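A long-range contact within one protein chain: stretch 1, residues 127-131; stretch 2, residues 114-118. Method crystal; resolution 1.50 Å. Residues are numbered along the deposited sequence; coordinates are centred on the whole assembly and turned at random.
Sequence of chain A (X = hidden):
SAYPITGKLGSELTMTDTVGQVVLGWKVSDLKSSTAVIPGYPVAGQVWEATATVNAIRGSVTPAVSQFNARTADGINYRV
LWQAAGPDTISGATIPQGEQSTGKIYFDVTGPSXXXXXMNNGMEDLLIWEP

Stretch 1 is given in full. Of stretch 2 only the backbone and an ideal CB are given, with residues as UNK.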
ATOM      1  N   LEU A 127       5.201   1.658   7.662  1.00  9.80           N
ATOM      2  CA  LEU A 127       5.074   0.198   7.521  1.00  9.44           C
ATOM      3  C   LEU A 127       5.817  -0.255   6.267  1.00 10.71           C
ATOM      4  O   LEU A 127       5.699   0.400   5.218  1.00 12.35           O
ATOM      5  CB  LEU A 127       3.628  -0.244   7.397  1.00  9.18           C
ATOM      6  CG  LEU A 127       2.644   0.084   8.507  1.00  8.86           C
ATOM      7  CD1 LEU A 127       1.208  -0.284   8.140  1.00 13.47           C
ATOM      8  CD2 LEU A 127       3.051  -0.680   9.758  1.00 17.57           C
ATOM      9  N   ILE A 128       6.562  -1.355   6.386  1.00 10.55           N
ATOM     10  CA  ILE A 128       7.323  -1.873   5.256  1.00  7.46           C
ATOM     11  C   ILE A 128       7.127  -3.378   5.152  1.00 11.69           C
ATOM     12  O   ILE A 128       7.264  -4.032   6.193  1.00 11.03           O
ATOM     13  CB  ILE A 128       8.818  -1.542   5.455  1.00 11.38           C
ATOM     14  CG1 ILE A 128       9.034  -0.024   5.570  1.00 14.23           C
ATOM     15  CG2 ILE A 128       9.597  -2.192   4.323  1.00 14.59           C
ATOM     16  CD1 ILE A 128      10.476   0.325   5.872  1.00 24.36           C
ATOM     17  N   TRP A 129       6.847  -3.898   3.981  1.00 10.50           N
ATOM     18  CA  TRP A 129       6.703  -5.312   3.663  1.00 10.03           C
ATOM     19  C   TRP A 129       7.824  -5.732   2.711  1.00 12.97           C
ATOM     20  O   TRP A 129       7.956  -5.112   1.657  1.00 12.83           O
ATOM     21  CB  TRP A 129       5.369  -5.667   3.017  1.00 10.11           C
ATOM     22  CG  TRP A 129       4.158  -5.358   3.853  1.00  9.00           C
ATOM     23  CD1 TRP A 129       3.460  -6.295   4.584  1.00  9.67           C
ATOM     24  CD2 TRP A 129       3.508  -4.110   4.059  1.00  8.55           C
ATOM     25  NE1 TRP A 129       2.411  -5.670   5.236  1.00 10.43           N
ATOM     26  CE2 TRP A 129       2.426  -4.329   4.919  1.00  9.20           C
ATOM     27  CE3 TRP A 129       3.744  -2.805   3.593  1.00 12.58           C
ATOM     28  CZ2 TRP A 129       1.576  -3.311   5.322  1.00 11.75           C
ATOM     29  CZ3 TRP A 129       2.892  -1.781   3.999  1.00 12.35           C
ATOM     30  CH2 TRP A 129       1.816  -2.044   4.862  1.00 11.61           C
ATOM     31  N   GLU A 130       8.612  -6.721   3.114  1.00 11.79           N
ATOM     32  CA  GLU A 130       9.778  -7.138   2.337  1.00 10.93           C
ATOM     33  C   GLU A 130       9.772  -8.635   2.106  1.00 10.65           C
ATOM     34  O   GLU A 130       8.976  -9.358   2.713  1.00 12.81           O
ATOM     35  CB  GLU A 130      11.059  -6.728   3.058  1.00 13.43           C
ATOM     36  CG  GLU A 130      11.317  -7.421   4.363  1.00 15.72           C
ATOM     37  CD  GLU A 130      12.455  -6.851   5.196  1.00 30.92           C
ATOM     38  OE1 GLU A 130      12.999  -5.798   4.814  1.00 35.87           O
ATOM     39  OE2 GLU A 130      12.768  -7.485   6.232  1.00 35.54           O
ATOM     40  N   PRO A 131      10.608  -9.144   1.200  1.00  9.85           N
ATOM     41  CA  PRO A 131      10.680 -10.594   1.072  1.00 10.16           C
ATOM     42  C   PRO A 131      11.099 -11.164   2.412  1.00 17.38           C
ATOM     43  O   PRO A 131      11.982 -10.654   3.089  1.00 19.84           O
ATOM     44  CB  PRO A 131      11.764 -10.773   0.012  1.00 12.73           C
ATOM     45  CG  PRO A 131      11.774  -9.489  -0.781  1.00 10.45           C
ATOM     46  CD  PRO A 131      11.491  -8.416   0.261  1.00 10.29           C
ATOM     47  OXT PRO A 131      10.414 -12.110   2.729  1.00 29.15           O
ATOM     48  N   UNK A 114      10.631  -3.808  -8.294  1.00  8.98           N
ATOM     49  CA  UNK A 114      10.572  -3.721  -6.839  1.00  9.19           C
ATOM     50  C   UNK A 114      10.364  -5.066  -6.154  1.00 10.03           C
ATOM     51  O   UNK A 114       9.813  -5.987  -6.759  1.00 11.25           O
ATOM     52  CB  UNK A 114       9.448  -2.768  -6.429  1.00  9.19           C
ATOM     53  N   UNK A 115      10.734  -5.099  -4.876  1.00  8.72           N
ATOM     54  CA  UNK A 115      10.572  -6.273  -4.051  1.00  8.76           C
ATOM     55  C   UNK A 115      10.015  -5.946  -2.685  1.00 14.33           C
ATOM     56  O   UNK A 115       9.897  -6.823  -1.813  1.00 10.37           O
ATOM     57  CB  UNK A 115      11.911  -6.999  -3.905  1.00  8.76           C
ATOM     58  N   UNK A 116       9.683  -4.683  -2.473  1.00 10.57           N
ATOM     59  CA  UNK A 116       9.279  -4.133  -1.190  1.00  9.64           C
ATOM     60  C   UNK A 116       8.084  -3.214  -1.401  1.00 12.45           C
ATOM     61  O   UNK A 116       7.968  -2.543  -2.429  1.00  9.94           O
ATOM     62  CB  UNK A 116      10.435  -3.385  -0.523  1.00  9.64           C
ATOM     63  N   UNK A 117       7.148  -3.189  -0.421  1.00 10.01           N
ATOM     64  CA  UNK A 117       6.141  -2.139  -0.419  1.00  8.55           C
ATOM     65  C   UNK A 117       6.289  -1.351   0.883  1.00 10.41           C
ATOM     66  O   UNK A 117       6.547  -1.911   1.941  1.00 10.46           O
ATOM     67  CB  UNK A 117       4.732  -2.717  -0.565  1.00  8.55           C
ATOM     68  N   UNK A 118       6.169  -0.024   0.821  1.00 12.72           N
ATOM     69  CA  UNK A 118       6.308   0.776   2.053  1.00 11.14           C
ATOM     70  C   UNK A 118       5.166   1.789   2.126  1.00 12.23           C
ATOM     71  O   UNK A 118       4.814   2.354   1.064  1.00 12.89           O
ATOM     72  CB  UNK A 118       7.661   1.489   2.098  1.00 11.14           C
TER

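The two stretches run antiparallel, with strand axes approaching to 4.7 Å, so most positions of the second can be read against a neighbour on the first.

Position 114 has nothing of stretch 1 within 5.5 Å of its ideal CB. Its phi of -80° and psi of 159° are open to most residues, including proline, whose ring fixes phi near this value. The residue is Pro114, and it makes no contact with stretch 1.

At position 115, phi/psi of -135°/4° departs from the strand conformation, and CA-to-CB points sideways, with the ideal CB 4.0 Å from CG of Pro131. Many side chains, polar or apolar, could lie beside that ring. The deposited Thr115 sets its own CB 4.0 Å from Pro131 CG, while its backbone O lies 3.1 Å from Pro131 CD, a close approach available to any residue.

Position 116 is extended (-137°/145°), a region favoured by beta-branched residues. Its CB points sideways, yet the ideal CB is 3.7 Å from Trp129 O, 4.8 Å from Glu130 CA and 5.1 Å from Ile128 CG2. Valine, isoleucine, leucine or threonine would be plausible. Ile116 meets Ile128 through CG2 to CG2 at 3.8 Å, and its CG1 lies 4.2 Å from both Glu130 CB and Pro131 CD, so its two branches reach different neighbours.

Position 117 is paired with Trp129, and both side chains leave on the same face of the sheet. The backbone joins the pair by two hydrogen bonds, from 117 N to Trp129 O and from Trp129 N to 117 O, each 2.9 Å, and independent of the side chain except that proline has no N-H to give. The ideal CB is 4.3 Å from Trp129 CE3, so an apolar residue is favoured beside the indole, and a beta-branched one suits the extended backbone; valine, isoleucine and leucine are all reasonable. Val117, with chi1 in t, brings CG1 to 4.1 Å from Trp129 CE3.

Position 118 forms a non-hydrogen-bonded pair with Ile128, their CA atoms 4.3 Å apart, and the two side chains share the other face. The ideal CB already lies 3.8 Å from Leu127 O and 4.0 Å from Ile128 CG1, so a single methyl suffices for contact, though these distances alone do not exclude a larger apolar group. Ala118 is found: its CB packs 4.1 Å from Ile128 CG1, and its CA makes a CA-H...O contact with Leu127 O at 3.2 Å.

Stretch 2 (114-118) PTIVA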
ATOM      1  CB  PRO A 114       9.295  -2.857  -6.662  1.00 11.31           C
ATOM      2  CG  PRO A 114       8.409  -3.211  -7.818  1.00 11.11           C
ATOM      3  CD  PRO A 114       9.362  -3.483  -8.966  1.00 11.46           C
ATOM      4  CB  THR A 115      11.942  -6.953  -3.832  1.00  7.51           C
ATOM      5  OG1 THR A 115      12.920  -6.018  -3.356  1.00 11.77           O
ATOM      6  CG2 THR A 115      12.389  -7.470  -5.182  1.00 10.38           C
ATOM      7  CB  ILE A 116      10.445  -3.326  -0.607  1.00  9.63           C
ATOM      8  CG1 ILE A 116      11.634  -4.233  -0.246  1.00 11.15           C
ATOM      9  CG2 ILE A 116      10.038  -2.454   0.584  1.00 13.48           C
ATOM     10  CD1 ILE A 116      12.924  -3.418  -0.158  1.00 15.52           C
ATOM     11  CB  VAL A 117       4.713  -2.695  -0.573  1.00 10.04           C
ATOM     12  CG1 VAL A 117       3.643  -1.635  -0.334  1.00 11.24           C
ATOM     13  CG2 VAL A 117       4.555  -3.253  -1.973  1.00  9.88           C
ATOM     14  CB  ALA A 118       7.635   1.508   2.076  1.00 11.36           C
TER
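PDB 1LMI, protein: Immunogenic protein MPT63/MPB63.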